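Local coordinates for protein aminopeptidase YwaD (PDB 6HC6) that removes single amino acids from the N-termini of peptides as a secreted, monomeric aminopeptidase that uses two zinc ions, at residues Y246-Y251 with N319-M324. Residues are numbered along the deposited sequence; the frame is centred on the assembly and turned at random.
Sequences YVTAHY and NFNLDM. With ZN (zinc ion), chain D.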
loop_
_atom_site.group_PDB
_atom_site.type_symbol
_atom_site.label_atom_id
_atom_site.label_comp_id
_atom_site.label_asym_id
_atom_site.label_seq_id
_atom_site.Cartn_x
_atom_site.Cartn_y
_atom_site.Cartn_z
ATOM N N TYR A 246 -16.522 7.310 5.227
ATOM C CA TYR A 246 -15.797 6.320 4.448
ATOM C C TYR A 246 -15.002 5.408 5.377
ATOM O O TYR A 246 -14.249 5.895 6.223
ATOM C CB TYR A 246 -14.839 6.999 3.457
ATOM C CG TYR A 246 -15.485 8.018 2.529
ATOM C CD1 TYR A 246 -15.900 7.658 1.250
ATOM C CD2 TYR A 246 -15.625 9.343 2.915
ATOM C CE1 TYR A 246 -16.451 8.571 0.399
ATOM C CE2 TYR A 246 -16.173 10.273 2.060
ATOM C CZ TYR A 246 -16.590 9.877 0.804
ATOM O OH TYR A 246 -17.151 10.779 -0.060
ATOM N N VAL A 247 -15.164 4.096 5.223
ATOM C CA VAL A 247 -14.364 3.106 5.944
ATOM C C VAL A 247 -13.624 2.301 4.888
ATOM O O VAL A 247 -14.264 1.674 4.030
ATOM C CB VAL A 247 -15.223 2.190 6.832
ATOM C CG1 VAL A 247 -14.314 1.254 7.648
ATOM C CG2 VAL A 247 -16.102 3.016 7.750
ATOM N N THR A 248 -12.288 2.367 4.902
ATOM C CA THR A 248 -11.533 1.979 3.718
ATOM C C THR A 248 -10.290 1.176 4.082
ATOM O O THR A 248 -9.738 1.276 5.185
ATOM C CB THR A 248 -11.133 3.193 2.864
ATOM O OG1 THR A 248 -10.176 3.997 3.562
ATOM C CG2 THR A 248 -12.357 4.061 2.501
ATOM N N ALA A 249 -9.847 0.383 3.112
ATOM C CA ALA A 249 -8.665 -0.461 3.272
ATOM C C ALA A 249 -8.227 -0.927 1.892
ATOM O O ALA A 249 -9.075 -1.235 1.063
ATOM C CB ALA A 249 -8.993 -1.672 4.151
ATOM N N HIS A 250 -6.922 -0.984 1.646
ATOM C CA HIS A 250 -6.455 -1.484 0.356
ATOM C C HIS A 250 -6.286 -2.995 0.402
ATOM O O HIS A 250 -5.874 -3.559 1.416
ATOM C CB HIS A 250 -5.163 -0.784 -0.084
ATOM C CG HIS A 250 -3.913 -1.204 0.643
ATOM N ND1 HIS A 250 -3.093 -2.217 0.191
ATOM C CD2 HIS A 250 -3.278 -0.664 1.711
ATOM C CE1 HIS A 250 -2.046 -2.339 0.989
ATOM N NE2 HIS A 250 -2.112 -1.383 1.905
ATOM N N TYR A 251 -6.615 -3.656 -0.706
ATOM C CA TYR A 251 -6.614 -5.111 -0.721
ATOM C C TYR A 251 -5.530 -5.673 -1.631
ATOM O O TYR A 251 -5.451 -6.899 -1.800
ATOM C CB TYR A 251 -8.002 -5.641 -1.110
ATOM C CG TYR A 251 -8.399 -5.389 -2.546
ATOM C CD1 TYR A 251 -8.924 -4.165 -2.942
ATOM C CD2 TYR A 251 -8.276 -6.381 -3.492
ATOM C CE1 TYR A 251 -9.271 -3.925 -4.260
ATOM C CE2 TYR A 251 -8.641 -6.165 -4.821
ATOM C CZ TYR A 251 -9.132 -4.932 -5.193
ATOM O OH TYR A 251 -9.495 -4.688 -6.497
ATOM N N ASN A 319 -13.052 9.918 6.865
ATOM C CA ASN A 319 -12.520 8.675 6.311
ATOM C C ASN A 319 -11.716 7.965 7.394
ATOM O O ASN A 319 -10.735 8.518 7.899
ATOM C CB ASN A 319 -11.627 8.950 5.087
ATOM C CG ASN A 319 -10.729 7.774 4.743
ATOM O OD1 ASN A 319 -9.513 7.922 4.615
ATOM N ND2 ASN A 319 -11.327 6.596 4.601
ATOM N N PHE A 320 -12.135 6.751 7.757
ATOM C CA PHE A 320 -11.359 5.866 8.628
ATOM C C PHE A 320 -10.664 4.847 7.735
ATOM O O PHE A 320 -11.327 3.966 7.176
ATOM C CB PHE A 320 -12.258 5.122 9.617
ATOM C CG PHE A 320 -12.987 5.995 10.574
ATOM C CD1 PHE A 320 -14.131 6.670 10.182
ATOM C CD2 PHE A 320 -12.544 6.116 11.893
ATOM C CE1 PHE A 320 -14.828 7.475 11.079
ATOM C CE2 PHE A 320 -13.241 6.914 12.794
ATOM C CZ PHE A 320 -14.369 7.594 12.385
ATOM N N ASN A 321 -9.344 4.955 7.591
ATOM C CA ASN A 321 -8.597 4.033 6.744
ATOM C C ASN A 321 -7.860 3.031 7.625
ATOM O O ASN A 321 -7.217 3.417 8.604
ATOM C CB ASN A 321 -7.611 4.782 5.840
ATOM C CG ASN A 321 -6.907 3.852 4.853
ATOM O OD1 ASN A 321 -7.521 3.349 3.914
ATOM N ND2 ASN A 321 -5.629 3.619 5.068
ATOM N N LEU A 322 -7.966 1.744 7.281
ATOM C CA LEU A 322 -7.361 0.652 8.042
ATOM C C LEU A 322 -6.242 0.023 7.220
ATOM O O LEU A 322 -6.503 -0.545 6.159
ATOM C CB LEU A 322 -8.417 -0.401 8.377
ATOM C CG LEU A 322 -9.693 0.229 8.948
ATOM C CD1 LEU A 322 -10.811 -0.785 9.063
ATOM C CD2 LEU A 322 -9.367 0.816 10.295
ATOM N N ASP A 323 -5.005 0.100 7.708
ATOM C CA ASP A 323 -3.875 -0.439 6.944
ATOM C C ASP A 323 -2.836 -0.934 7.940
ATOM O O ASP A 323 -2.138 -0.122 8.551
ATOM C CB ASP A 323 -3.296 0.626 5.998
ATOM C CG ASP A 323 -2.276 0.075 4.998
ATOM O OD1 ASP A 323 -1.876 -1.086 5.099
ATOM O OD2 ASP A 323 -1.860 0.821 4.075
ATOM N N MET A 324 -2.759 -2.240 8.084
ATOM C CA MET A 324 -1.829 -2.947 8.959
ATOM C C MET A 324 -2.322 -2.951 10.396
ATOM O O MET A 324 -1.750 -2.352 11.228
ATOM C CB MET A 324 -0.399 -2.426 8.800
ATOM C CG MET A 324 0.243 -2.854 7.511
ATOM S SD MET A 324 1.832 -2.151 7.075
ATOM C CE MET A 324 2.832 -2.778 8.409
HETATM ZN ZN ZN D . -0.637 -0.895 3.408
HETATM O O HOH W 1 -5.741 1.434 2.816
HETATM O O HOH W 2 0.851 0.024 4.375
HETATM O O HOH W 3 0.668 -0.438 1.872
#
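Thr248 meets both asparagines of the parallel neighbouring strand, Asn319 and Asn321, with its side chain crossing each at about a right angle. Its CB lies 3.8 Å from Asn321 OD1; CG2, anti to the carbonyl carbon, rests 3.4 Å from Asn319 ND2. OG1, set between the backbone N and the carbonyl carbon (chi1 68°), takes a hydrogen bond from Asn319 ND2 in the plane of that amide, and gives its own proton to an in-plane lone pair of Asn321 OD1, 2.8 Å away. A valine in its place would probably leave Asn319 ND2 with only its weak bond to Tyr246 O among the atoms of the two strands, and Asn321 OD1 without one of its donors. Water 1 also donates to Asn321 OD1, and Asn321 ND2 is hydrogen-bonded to Asn385. In the sheet itself, backbone bonds Phe320 N to Tyr246 O, Thr248 N to Phe320 O and Leu322 N to Thr248 O join the strands. Where they end, His250 NE2 (2.2 Å) and both Asp323 oxygens bind one zinc ion, ring and carboxylate planes 78° apart; Asp262 and two waters complete its shell. His250 ND1 is hydrogen-bonded to Asp252, and Asp323 OD2 to Ser371. Zinc ligands at or just past the C-terminal ends of adjacent parallel strands, here for one of two metals, are characteristic of M28 aminopeptidases and related zinc exopeptidases.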